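Local coordinates for periplasmic sugar-binding protein (Chloroflexus aurantiacus, PDB 4RXU) that binds D-glucose between two lobes, consistent with service as the solute-binding component of an ABC-type sugar transporter, at residues Tyr130-Ser135 with Gly324-Gly329; Ile259-Ala264 with Val284-Asp289; Gln201-Leu204 with Asp209-Ala212. All coordinates share one frame; numbering follows the deposited sequence.

How the interactions relate
The three contacts sit in different parts of a periplasmic binding protein and do not touch one another, their nearest atoms being about 11 to 15 Å apart. Interaction 1 is the buried one and borders the sugar site: the side chain of Ser135 comes to about 6 Å from the bound beta-D-glucopyranose. Interactions 2 and 3 are surface contacts, each resting on one polar pair, and both are nested along the chain inside the long loop that interaction 1 closes. The centres of interactions 1 and 2 are about 31 Å apart, on opposite sides of the chain's centre. Interaction 3 lies about 21 Å from interaction 1 and about 29 Å from interaction 2, again between centres.

Interaction 1: Tyr130-Ser135 with Gly324-Gly329; sequences YVTFDS and GTYNNG
Tyr130 drives the edge of its ring into the face of Tyr326, and this T-shaped pair is the tightly packed part of the contact. The planes stand at 90° and the ring centroids are 5.0 Å apart. The leading edge is the CD2-CE2 side of Tyr130, with Tyr130 CE2 3.7 Å from Tyr326 CG, so it lands near the root of the ring and not over its middle. With CG of Tyr130 anti to the backbone N (chi1 -178°), the ring is carried off the strand and its edge meets Tyr326, and its hydroxyl continues to a hydrogen bond with the carbonyl of Asp118. Farther along the Tyr326 ring, the methyl CG2 of Thr132 meets CE1 of Tyr326 obliquely at 3.6 Å. The same threonine has its CB over one face of Tyr130, while its OG1 donates to a lone pair of the Phe133 carbonyl, which probably helps to hold the rotation that presents the methyl to Tyr326.

The packing gives way to a looser, water-mediated contact at the far end of Tyr326. A water donates to Tyr326 OH at 2.7 Å and to Asp134 OD1 at 2.9 Å, bridging two groups that do not bond directly; Tyr326 OH also hydrogen-bonds Gln337 OE1. Asp134 OD1 in addition caps the helix that follows by accepting from the backbone N of Ala137, so the water joins the tyrosine to an N-cap. The short segments of the two strands run nearly perpendicular, at 94°, and both pair with strand 332-343. Side chains thus fill the angle between them, next to a strand-to-helix turn that borders the glucose pocket, where Asp118 is a ligand-lining residue, an arrangement in keeping with the cleft of a periplasmic sugar-binding fold.

Interaction 2: Ile259-Ala264 with Val284-Asp289; sequences IADAFA and VQYIID
Asp261 and Tyr286 are joined by a single short hydrogen bond between their side chains, the bond that links the two helical segments. The phenol OH of Tyr286 donates to OD1 of Asp261 at 2.7 Å, and OD1 accepts through its syn lone pair, on the side of OD2. The acceptor lies at the edge of the tyrosine ring, in its plane, while the carboxylate itself is turned 52° from that plane. In this edge-on approach the ring atom CE2 of Tyr286 passes 3.5 Å from Asp261 OD1. Asp261 has its CG anti to the carbonyl carbon (chi1 -70°), and this brings OD1 nearer the second helix although the root of the side chain does not aim there. Asp261 also touches Phe224, at the start of helix 224-237.

Among charged groups, Arg291 forms a long and weak ion pair with the same OD1, and the side chain of Tyr286 also touches Arg291. The arginine may therefore lend some electrostatic support to the carboxylate.

Within the second helix, Gln285 NE2 reaches Asp289 OD1 at 3.2 Å, approaching from above the carboxylate plane. Across the contact, the tyrosine-aspartate bond joins the helices that precede and follow strand 269-274, the edge strand of the four-stranded parallel sheet, in the alpha/beta lobe architecture of periplasmic binding proteins.

Interaction 3: Gln201-Leu204 with Asp209-Ala212; sequences QNKL and DEMA
OE1 of Glu210 is gripped by two nitrogens: the backbone N of Thr207 and, more weakly, NZ of Lys203 at 3.0 Å. The stronger bond of the lysine goes to the other oxygen, with Lys203 NZ 2.8 Å from Glu210 OE2, OE2 accepting through its syn lone pair, on the side of OE1. One ammonium group therefore sits across the mouth of the carboxylate and makes a forked salt bridge. The lysine methylenes come along too, for Lys203 CE lies 3.3 Å from Glu210 OE1.

Both side chains are stretched out to achieve this. Lys203 has its CG anti to the backbone N (chi1 -173°) and stays extended to its end, while Glu210 reaches back from the helix to meet it, the two chains crossing at about a right angle. Their CA atoms are 10.1 Å apart, so the two long side chains carry the contact and the backbones stay apart.

The lysine belongs to the loop between helices 195-199 and 208-218. The salt bridge ties this loop to the first turn of helix 208-218, which follows it, and the bond from Thr207 N, one half of a capping-box-like pattern, brings the residue just ahead of that helix to the same carboxylate. Replacing Lys203 with a methionine would probably leave Glu210 OE2 without its charged mate and the carboxylate held by Thr207 alone among the partners described, freer to turn. The loop is also held to helix 167-185, where the carbonyl of Lys203 accepts from Trp177 NE1 and that of Gln201 from Gln181 NE2.

Interaction 1: Tyr130-Ser135 with Gly324-Gly329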
ATOM      1  N   TYR A 130     -10.489   2.057  11.912  1.00  9.90           N
ATOM      2  CA  TYR A 130      -9.593   1.855  10.781  1.00  8.44           C
ATOM      3  C   TYR A 130      -8.321   1.115  11.245  1.00  9.39           C
ATOM      4  O   TYR A 130      -7.502   1.676  11.969  1.00 10.25           O
ATOM      5  CB  TYR A 130      -9.221   3.206  10.177  1.00 10.50           C
ATOM      6  CG  TYR A 130      -8.336   3.159   8.951  1.00  8.36           C
ATOM      7  CD1 TYR A 130      -8.381   2.118   8.037  1.00  8.91           C
ATOM      8  CD2 TYR A 130      -7.457   4.196   8.698  1.00  9.68           C
ATOM      9  CE1 TYR A 130      -7.564   2.123   6.909  1.00  8.37           C
ATOM     10  CE2 TYR A 130      -6.661   4.237   7.578  1.00  9.53           C
ATOM     11  CZ  TYR A 130      -6.711   3.213   6.665  1.00  8.20           C
ATOM     12  OH  TYR A 130      -5.910   3.292   5.559  1.00  9.44           O
ATOM     13  N   VAL A 131      -8.191  -0.121  10.814  1.00  8.67           N
ATOM     14  CA  VAL A 131      -7.014  -0.934  11.072  1.00  9.32           C
ATOM     15  C   VAL A 131      -6.086  -0.736   9.881  1.00  8.29           C
ATOM     16  O   VAL A 131      -6.430  -1.033   8.749  1.00  8.20           O
ATOM     17  CB  VAL A 131      -7.386  -2.423  11.215  1.00  8.37           C
ATOM     18  CG1 VAL A 131      -6.146  -3.298  11.267  1.00  9.51           C
ATOM     19  CG2 VAL A 131      -8.257  -2.638  12.444  1.00  9.38           C
ATOM     20  N   THR A 132      -4.904  -0.209  10.165  1.00  7.90           N
ATOM     21  CA  THR A 132      -4.003   0.265   9.121  1.00  7.05           C
ATOM     22  C   THR A 132      -2.532   0.165   9.509  1.00  6.99           C
ATOM     23  O   THR A 132      -2.177   0.181  10.695  1.00  8.45           O
ATOM     24  CB  THR A 132      -4.354   1.738   8.751  1.00  8.55           C
ATOM     25  OG1 THR A 132      -3.595   2.180   7.622  1.00  9.37           O
ATOM     26  CG2 THR A 132      -4.080   2.712   9.925  1.00  8.50           C
ATOM     27  N   PHE A 133      -1.692   0.091   8.487  1.00  7.74           N
ATOM     28  CA  PHE A 133      -0.285   0.410   8.656  1.00  8.76           C
ATOM     29  C   PHE A 133      -0.088   1.919   8.598  1.00  7.89           C
ATOM     30  O   PHE A 133      -0.948   2.679   8.143  1.00  9.31           O
ATOM     31  CB  PHE A 133       0.561  -0.246   7.581  1.00  8.93           C
ATOM     32  CG  PHE A 133       0.523  -1.746   7.607  1.00  7.64           C
ATOM     33  CD1 PHE A 133       1.109  -2.460   8.638  1.00  8.78           C
ATOM     34  CD2 PHE A 133      -0.116  -2.446   6.583  1.00  8.76           C
ATOM     35  CE1 PHE A 133       1.072  -3.835   8.638  1.00  9.59           C
ATOM     36  CE2 PHE A 133      -0.143  -3.819   6.586  1.00  8.47           C
ATOM     37  CZ  PHE A 133       0.455  -4.506   7.613  1.00  8.30           C
ATOM     38  N   ASP A 134       1.068   2.377   9.044  1.00  8.57           N
ATOM     39  CA  ASP A 134       1.393   3.815   8.968  1.00  9.19           C
ATOM     40  C   ASP A 134       1.801   4.155   7.525  1.00  9.06           C
ATOM     41  O   ASP A 134       2.972   4.093   7.158  1.00  9.94           O
ATOM     42  CB  ASP A 134       2.537   4.122   9.928  1.00 10.16           C
ATOM     43  CG  ASP A 134       2.845   5.613  10.055  1.00 10.00           C
ATOM     44  OD1 ASP A 134       2.460   6.418   9.176  1.00 11.12           O
ATOM     45  OD2 ASP A 134       3.508   5.992  11.057  1.00 14.42           O
ATOM     46  N   SER A 135       0.821   4.489   6.695  1.00  7.99           N
ATOM     47  CA  SER A 135       1.067   4.694   5.263  1.00  8.75           C
ATOM     48  C   SER A 135       1.915   5.914   4.913  1.00  8.47           C
ATOM     49  O   SER A 135       2.684   5.882   3.935  1.00  7.86           O
ATOM     50  CB  SER A 135      -0.234   4.754   4.474  1.00  9.85           C
ATOM     51  OG  SER A 135      -0.927   3.520   4.533  1.00  9.91           O
ATOM     52  N   GLY A 324      -5.217   7.582  17.930  1.00 14.04           N
ATOM     53  CA  GLY A 324      -5.033   8.413  16.759  1.00 14.26           C
ATOM     54  C   GLY A 324      -6.196   8.231  15.804  1.00 12.16           C
ATOM     55  O   GLY A 324      -7.097   7.393  16.025  1.00 16.44           O
ATOM     56  N   THR A 325      -6.196   9.040  14.755  1.00 10.54           N
ATOM     57  CA  THR A 325      -7.275   9.026  13.745  1.00 11.81           C
ATOM     58  C   THR A 325      -6.730   9.224  12.331  1.00 11.66           C
ATOM     59  O   THR A 325      -5.617   9.756  12.141  1.00 12.75           O
ATOM     60  CB  THR A 325      -8.347  10.118  13.995  1.00 12.88           C
ATOM     61  OG1 THR A 325      -7.748  11.412  13.967  1.00 16.48           O
ATOM     62  CG2 THR A 325      -9.133   9.866  15.343  1.00 13.75           C
ATOM     63  N   TYR A 326      -7.530   8.805  11.348  1.00 11.73           N
ATOM     64  CA  TYR A 326      -7.295   9.187   9.966  1.00 12.20           C
ATOM     65  C   TYR A 326      -8.546   9.869   9.481  1.00 14.67           C
ATOM     66  O   TYR A 326      -9.637   9.343   9.611  1.00 11.13           O
ATOM     67  CB  TYR A 326      -7.023   7.992   9.044  1.00 11.77           C
ATOM     68  CG  TYR A 326      -5.642   7.391   9.144  1.00 11.09           C
ATOM     69  CD1 TYR A 326      -5.197   6.801  10.323  1.00 11.22           C
ATOM     70  CD2 TYR A 326      -4.791   7.401   8.062  1.00 12.97           C
ATOM     71  CE1 TYR A 326      -3.927   6.249  10.417  1.00 11.16           C
ATOM     72  CE2 TYR A 326      -3.527   6.844   8.139  1.00 12.52           C
ATOM     73  CZ  TYR A 326      -3.091   6.289   9.320  1.00 11.32           C
ATOM     74  OH  TYR A 326      -1.828   5.735   9.353  1.00 11.13           O
ATOM     75  N   ASN A 327      -8.383  11.026   8.866  1.00 14.39           N
ATOM     76  CA  ASN A 327      -9.519  11.701   8.313  1.00 12.62           C
ATOM     77  C   ASN A 327      -9.927  11.088   6.994  1.00 11.63           C
ATOM     78  O   ASN A 327      -9.099  10.795   6.116  1.00 13.64           O
ATOM     79  CB  ASN A 327      -9.222  13.177   8.097  1.00 12.17           C
ATOM     80  CG  ASN A 327     -10.442  13.945   7.600  1.00 14.33           C
ATOM     81  OD1 ASN A 327     -10.633  14.152   6.400  1.00 15.15           O
ATOM     82  ND2 ASN A 327     -11.306  14.294   8.521  1.00 12.91           N
ATOM     83  N   ASN A 328     -11.232  10.953   6.827  1.00 10.02           N
ATOM     84  CA  ASN A 328     -11.759  10.307   5.628  1.00 11.25           C
ATOM     85  C   ASN A 328     -12.636  11.228   4.766  1.00 11.89           C
ATOM     86  O   ASN A 328     -13.314  10.764   3.858  1.00 11.11           O
ATOM     87  CB  ASN A 328     -12.509   9.034   6.020  1.00 10.38           C
ATOM     88  CG  ASN A 328     -13.941   9.293   6.409  1.00 10.56           C
ATOM     89  OD1 ASN A 328     -14.308  10.418   6.757  1.00 10.45           O
ATOM     90  ND2 ASN A 328     -14.781   8.269   6.293  1.00 11.41           N
ATOM     91  N   GLY A 329     -12.556  12.532   5.018  1.00 12.86           N
ATOM     92  CA  GLY A 329     -13.370  13.531   4.306  1.00 13.75           C
ATOM     93  C   GLY A 329     -14.587  14.015   5.076  1.00 13.50           C
ATOM     94  O   GLY A 329     -15.075  15.148   4.881  1.00 15.57           O
TER
HETATM   95  O   HOH W   1      -0.046   7.308   8.117  1.00 14.49           O

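Interaction 2: Ile259-Ala264 with Val284-Asp289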
ATOM      1  N   ILE A 259       8.879  -2.054 -13.166  1.00  8.26           N
ATOM      2  CA  ILE A 259       9.621  -0.845 -13.487  1.00  9.37           C
ATOM      3  C   ILE A 259      11.119  -1.125 -13.534  1.00 12.93           C
ATOM      4  O   ILE A 259      11.816  -0.744 -14.485  1.00  9.40           O
ATOM      5  CB  ILE A 259       9.287   0.292 -12.482  1.00 10.44           C
ATOM      6  CG1 ILE A 259       7.813   0.709 -12.648  1.00 11.80           C
ATOM      7  CG2 ILE A 259      10.225   1.471 -12.672  1.00 10.10           C
ATOM      8  CD1 ILE A 259       7.209   1.442 -11.471  1.00 12.14           C
ATOM      9  N   ALA A 260      11.607  -1.827 -12.522  1.00  8.94           N
ATOM     10  CA  ALA A 260      13.007  -2.273 -12.524  1.00 11.05           C
ATOM     11  C   ALA A 260      13.361  -3.067 -13.778  1.00  9.34           C
ATOM     12  O   ALA A 260      14.434  -2.874 -14.347  1.00 12.13           O
ATOM     13  CB  ALA A 260      13.312  -3.090 -11.277  1.00 11.29           C
ATOM     14  N   ASP A 261      12.453  -3.921 -14.227  1.00  9.61           N
ATOM     15  CA  ASP A 261      12.675  -4.713 -15.447  1.00 10.93           C
ATOM     16  C   ASP A 261      12.890  -3.811 -16.658  1.00 13.91           C
ATOM     17  O   ASP A 261      13.769  -4.053 -17.485  1.00 14.85           O
ATOM     18  CB  ASP A 261      11.514  -5.685 -15.731  1.00 12.54           C
ATOM     19  CG  ASP A 261      11.428  -6.842 -14.745  1.00 10.59           C
ATOM     20  OD1 ASP A 261      12.372  -7.073 -13.935  1.00 12.86           O
ATOM     21  OD2 ASP A 261      10.363  -7.515 -14.788  1.00 15.40           O
ATOM     22  N   ALA A 262      12.094  -2.758 -16.762  1.00 11.67           N
ATOM     23  CA  ALA A 262      12.278  -1.783 -17.854  1.00 12.67           C
ATOM     24  C   ALA A 262      13.608  -1.032 -17.771  1.00 10.53           C
ATOM     25  O   ALA A 262      14.329  -0.876 -18.772  1.00 14.56           O
ATOM     26  CB  ALA A 262      11.118  -0.792 -17.858  1.00 11.80           C
ATOM     27  N   PHE A 263      13.916  -0.525 -16.573  1.00  8.71           N
ATOM     28  CA  PHE A 263      15.145   0.238 -16.346  1.00 10.89           C
ATOM     29  C   PHE A 263      16.405  -0.620 -16.501  1.00 13.15           C
ATOM     30  O   PHE A 263      17.407  -0.151 -17.046  1.00 12.10           O
ATOM     31  CB  PHE A 263      15.111   0.916 -14.978  1.00 11.77           C
ATOM     32  CG  PHE A 263      14.363   2.237 -14.972  1.00 11.89           C
ATOM     33  CD1 PHE A 263      12.980   2.282 -15.038  1.00 10.83           C
ATOM     34  CD2 PHE A 263      15.057   3.435 -14.945  1.00 10.21           C
ATOM     35  CE1 PHE A 263      12.299   3.496 -15.020  1.00 11.99           C
ATOM     36  CE2 PHE A 263      14.387   4.653 -14.928  1.00 12.83           C
ATOM     37  CZ  PHE A 263      13.003   4.674 -14.972  1.00 13.19           C
ATOM     38  N   ALA A 264      16.331  -1.883 -16.081  1.00 12.19           N
ATOM     39  CA  ALA A 264      17.473  -2.806 -16.201  1.00 11.98           C
ATOM     40  C   ALA A 264      17.846  -3.034 -17.657  1.00 15.96           C
ATOM     41  O   ALA A 264      19.005  -3.263 -17.980  1.00 17.60           O
ATOM     42  CB  ALA A 264      17.153  -4.130 -15.542  1.00 12.36           C
ATOM     43  N   VAL A 284      11.466  -9.955  -2.531  1.00  8.24           N
ATOM     44  CA  VAL A 284      12.535 -10.337  -1.601  1.00 10.59           C
ATOM     45  C   VAL A 284      13.677 -10.959  -2.409  1.00 11.04           C
ATOM     46  O   VAL A 284      14.856 -10.640  -2.196  1.00  9.04           O
ATOM     47  CB  VAL A 284      12.038 -11.302  -0.513  1.00 11.35           C
ATOM     48  CG1 VAL A 284      13.190 -11.768   0.388  1.00 11.67           C
ATOM     49  CG2 VAL A 284      10.988 -10.606   0.338  1.00 10.05           C
ATOM     50  N   GLN A 285      13.324 -11.806  -3.378  1.00  9.00           N
ATOM     51  CA  GLN A 285      14.361 -12.419  -4.205  1.00  8.88           C
ATOM     52  C   GLN A 285      15.077 -11.368  -5.047  1.00 10.38           C
ATOM     53  O   GLN A 285      16.288 -11.400  -5.170  1.00 10.16           O
ATOM     54  CB  GLN A 285      13.788 -13.515  -5.078  1.00  9.46           C
ATOM     55  CG  GLN A 285      14.866 -14.436  -5.655  1.00  9.49           C
ATOM     56  CD  GLN A 285      15.713 -15.132  -4.595  1.00  8.56           C
ATOM     57  OE1 GLN A 285      15.188 -15.885  -3.788  1.00 10.12           O
ATOM     58  NE2 GLN A 285      17.026 -14.829  -4.562  1.00 11.53           N
ATOM     59  N   TYR A 286      14.339 -10.450  -5.669  1.00  8.95           N
ATOM     60  CA  TYR A 286      15.014  -9.330  -6.364  1.00  8.95           C
ATOM     61  C   TYR A 286      15.967  -8.580  -5.452  1.00  9.87           C
ATOM     62  O   TYR A 286      17.038  -8.183  -5.892  1.00  9.78           O
ATOM     63  CB  TYR A 286      14.036  -8.324  -6.952  1.00  9.85           C
ATOM     64  CG  TYR A 286      13.577  -8.580  -8.383  1.00  8.41           C
ATOM     65  CD1 TYR A 286      13.369  -9.868  -8.878  1.00  9.36           C
ATOM     66  CD2 TYR A 286      13.274  -7.507  -9.232  1.00  9.52           C
ATOM     67  CE1 TYR A 286      12.935 -10.073 -10.183  1.00  8.88           C
ATOM     68  CE2 TYR A 286      12.827  -7.700 -10.531  1.00  8.96           C
ATOM     69  CZ  TYR A 286      12.676  -8.978 -11.011  1.00  9.85           C
ATOM     70  OH  TYR A 286      12.238  -9.152 -12.287  1.00 13.04           O
ATOM     71  N   ILE A 287      15.569  -8.342  -4.208  1.00  8.75           N
ATOM     72  CA  ILE A 287      16.438  -7.623  -3.267  1.00 10.12           C
ATOM     73  C   ILE A 287      17.706  -8.426  -3.011  1.00  9.97           C
ATOM     74  O   ILE A 287      18.820  -7.896  -3.113  1.00  9.97           O
ATOM     75  CB  ILE A 287      15.720  -7.291  -1.955  1.00  9.50           C
ATOM     76  CG1 ILE A 287      14.655  -6.222  -2.227  1.00 10.01           C
ATOM     77  CG2 ILE A 287      16.707  -6.794  -0.907  1.00  9.27           C
ATOM     78  CD1 ILE A 287      13.670  -6.023  -1.102  1.00 12.97           C
ATOM     79  N   ILE A 288      17.547  -9.714  -2.765  1.00  9.00           N
ATOM     80  CA  ILE A 288      18.714 -10.598  -2.575  1.00  8.46           C
ATOM     81  C   ILE A 288      19.652 -10.510  -3.780  1.00  8.34           C
ATOM     82  O   ILE A 288      20.882 -10.379  -3.622  1.00 11.66           O
ATOM     83  CB  ILE A 288      18.274 -12.059  -2.347  1.00  8.30           C
ATOM     84  CG1 ILE A 288      17.559 -12.191  -1.002  1.00  8.86           C
ATOM     85  CG2 ILE A 288      19.488 -12.975  -2.432  1.00  9.54           C
ATOM     86  CD1 ILE A 288      16.825 -13.481  -0.803  1.00 13.23           C
ATOM     87  N   ASP A 289      19.062 -10.549  -4.973  1.00  9.69           N
ATOM     88  CA  ASP A 289      19.791 -10.619  -6.223  1.00 12.26           C
ATOM     89  C   ASP A 289      20.242  -9.271  -6.772  1.00  9.51           C
ATOM     90  O   ASP A 289      20.837  -9.216  -7.858  1.00 11.97           O
ATOM     91  CB  ASP A 289      18.953 -11.305  -7.289  1.00 11.85           C
ATOM     92  CG  ASP A 289      18.683 -12.773  -6.996  1.00 12.26           C
ATOM     93  OD1 ASP A 289      19.371 -13.393  -6.169  1.00 15.04           O
ATOM     94  OD2 ASP A 289      17.763 -13.322  -7.618  1.00 11.00           O
TER

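Interaction 3: Gln201-Leu204 with Asp209-Ala212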
ATOM      1  N   GLN A 201       6.955  21.524  -7.908  1.00  8.47           N
ATOM      2  CA  GLN A 201       8.123  21.055  -7.124  1.00  8.94           C
ATOM      3  C   GLN A 201       8.660  22.067  -6.111  1.00  8.31           C
ATOM      4  O   GLN A 201       9.561  21.747  -5.369  1.00 10.63           O
ATOM      5  CB  GLN A 201       9.248  20.574  -8.010  1.00 10.45           C
ATOM      6  CG  GLN A 201      10.020  21.672  -8.713  1.00 11.85           C
ATOM      7  CD  GLN A 201      10.954  21.100  -9.760  1.00 10.57           C
ATOM      8  OE1 GLN A 201      10.712  20.018 -10.297  1.00 10.58           O
ATOM      9  NE2 GLN A 201      12.034  21.807 -10.041  1.00 11.29           N
ATOM     10  N   ASN A 202       8.089  23.273  -6.064  1.00  9.41           N
ATOM     11  CA  ASN A 202       8.401  24.203  -4.970  1.00 10.72           C
ATOM     12  C   ASN A 202       7.206  24.406  -4.063  1.00 11.79           C
ATOM     13  O   ASN A 202       7.025  25.448  -3.483  1.00 14.77           O
ATOM     14  CB  ASN A 202       8.860  25.530  -5.516  1.00 11.11           C
ATOM     15  CG  ASN A 202      10.226  25.435  -6.164  1.00 11.06           C
ATOM     16  OD1 ASN A 202      11.269  25.415  -5.472  1.00 14.46           O
ATOM     17  ND2 ASN A 202      10.231  25.274  -7.457  1.00  8.57           N
ATOM     18  N   LYS A 203       6.379  23.381  -3.956  1.00  9.61           N
ATOM     19  CA  LYS A 203       5.245  23.371  -3.031  1.00  9.59           C
ATOM     20  C   LYS A 203       5.307  22.096  -2.208  1.00  8.79           C
ATOM     21  O   LYS A 203       5.123  21.018  -2.737  1.00 11.77           O
ATOM     22  CB  LYS A 203       3.898  23.489  -3.781  1.00 10.35           C
ATOM     23  CG  LYS A 203       2.679  23.646  -2.858  1.00 11.93           C
ATOM     24  CD  LYS A 203       1.390  23.996  -3.604  1.00 15.08           C
ATOM     25  CE  LYS A 203       0.202  24.095  -2.641  1.00 23.41           C
ATOM     26  NZ  LYS A 203      -0.993  24.580  -3.347  1.00 27.95           N
ATOM     27  N   LEU A 204       5.553  22.230  -0.913  1.00  9.46           N
ATOM     28  CA  LEU A 204       5.640  21.063  -0.045  1.00  8.70           C
ATOM     29  C   LEU A 204       4.262  20.467   0.275  1.00  8.63           C
ATOM     30  O   LEU A 204       4.094  19.261   0.261  1.00 12.06           O
ATOM     31  CB  LEU A 204       6.372  21.425   1.234  1.00 10.80           C
ATOM     32  CG  LEU A 204       6.573  20.309   2.266  1.00 12.25           C
ATOM     33  CD1 LEU A 204       7.521  19.228   1.749  1.00 14.00           C
ATOM     34  CD2 LEU A 204       7.065  20.929   3.577  1.00 13.15           C
ATOM     35  N   ASP A 209      -6.235  17.531  -4.861  1.00 10.39           N
ATOM     36  CA  ASP A 209      -6.435  17.720  -6.304  1.00 11.83           C
ATOM     37  C   ASP A 209      -5.090  17.883  -7.011  1.00 11.31           C
ATOM     38  O   ASP A 209      -4.894  17.414  -8.142  1.00  9.66           O
ATOM     39  CB  ASP A 209      -7.291  18.956  -6.569  1.00 13.88           C
ATOM     40  CG  ASP A 209      -8.760  18.713  -6.388  1.00 19.60           C
ATOM     41  OD1 ASP A 209      -9.152  17.586  -6.051  1.00 18.88           O
ATOM     42  OD2 ASP A 209      -9.527  19.683  -6.570  1.00 21.54           O
ATOM     43  N   GLU A 210      -4.149  18.571  -6.360  1.00 10.02           N
ATOM     44  CA  GLU A 210      -2.805  18.693  -6.934  1.00 11.19           C
ATOM     45  C   GLU A 210      -2.087  17.345  -6.971  1.00 10.30           C
ATOM     46  O   GLU A 210      -1.537  16.972  -8.011  1.00 11.48           O
ATOM     47  CB  GLU A 210      -1.958  19.711  -6.188  1.00 11.72           C
ATOM     48  CG  GLU A 210      -2.415  21.136  -6.414  1.00 13.10           C
ATOM     49  CD  GLU A 210      -1.861  22.137  -5.403  1.00 14.21           C
ATOM     50  OE1 GLU A 210      -1.397  21.723  -4.308  1.00 10.87           O
ATOM     51  OE2 GLU A 210      -1.956  23.365  -5.684  1.00 18.91           O
ATOM     52  N   MET A 211      -2.123  16.612  -5.854  1.00 10.12           N
ATOM     53  CA  MET A 211      -1.526  15.273  -5.835  1.00 10.08           C
ATOM     54  C   MET A 211      -2.169  14.403  -6.925  1.00 10.49           C
ATOM     55  O   MET A 211      -1.493  13.624  -7.603  1.00  9.88           O
ATOM     56  CB  MET A 211      -1.711  14.565  -4.503  1.00 15.91           C
ATOM     57  CG  MET A 211      -0.836  15.044  -3.380  1.00 15.65           C
ATOM     58  SD  MET A 211      -0.867  13.916  -1.948  1.00 13.99           S
ATOM     59  CE  MET A 211      -2.158  14.730  -1.036  1.00 25.26           C
ATOM     60  N   ALA A 212      -3.481  14.548  -7.097  1.00  8.37           N
ATOM     61  CA  ALA A 212      -4.198  13.718  -8.050  1.00  8.43           C
ATOM     62  C   ALA A 212      -3.729  13.962  -9.483  1.00  8.54           C
ATOM     63  O   ALA A 212      -3.778  13.078 -10.291  1.00 10.01           O
ATOM     64  CB  ALA A 212      -5.691  13.936  -7.928  1.00  9.59           C
TER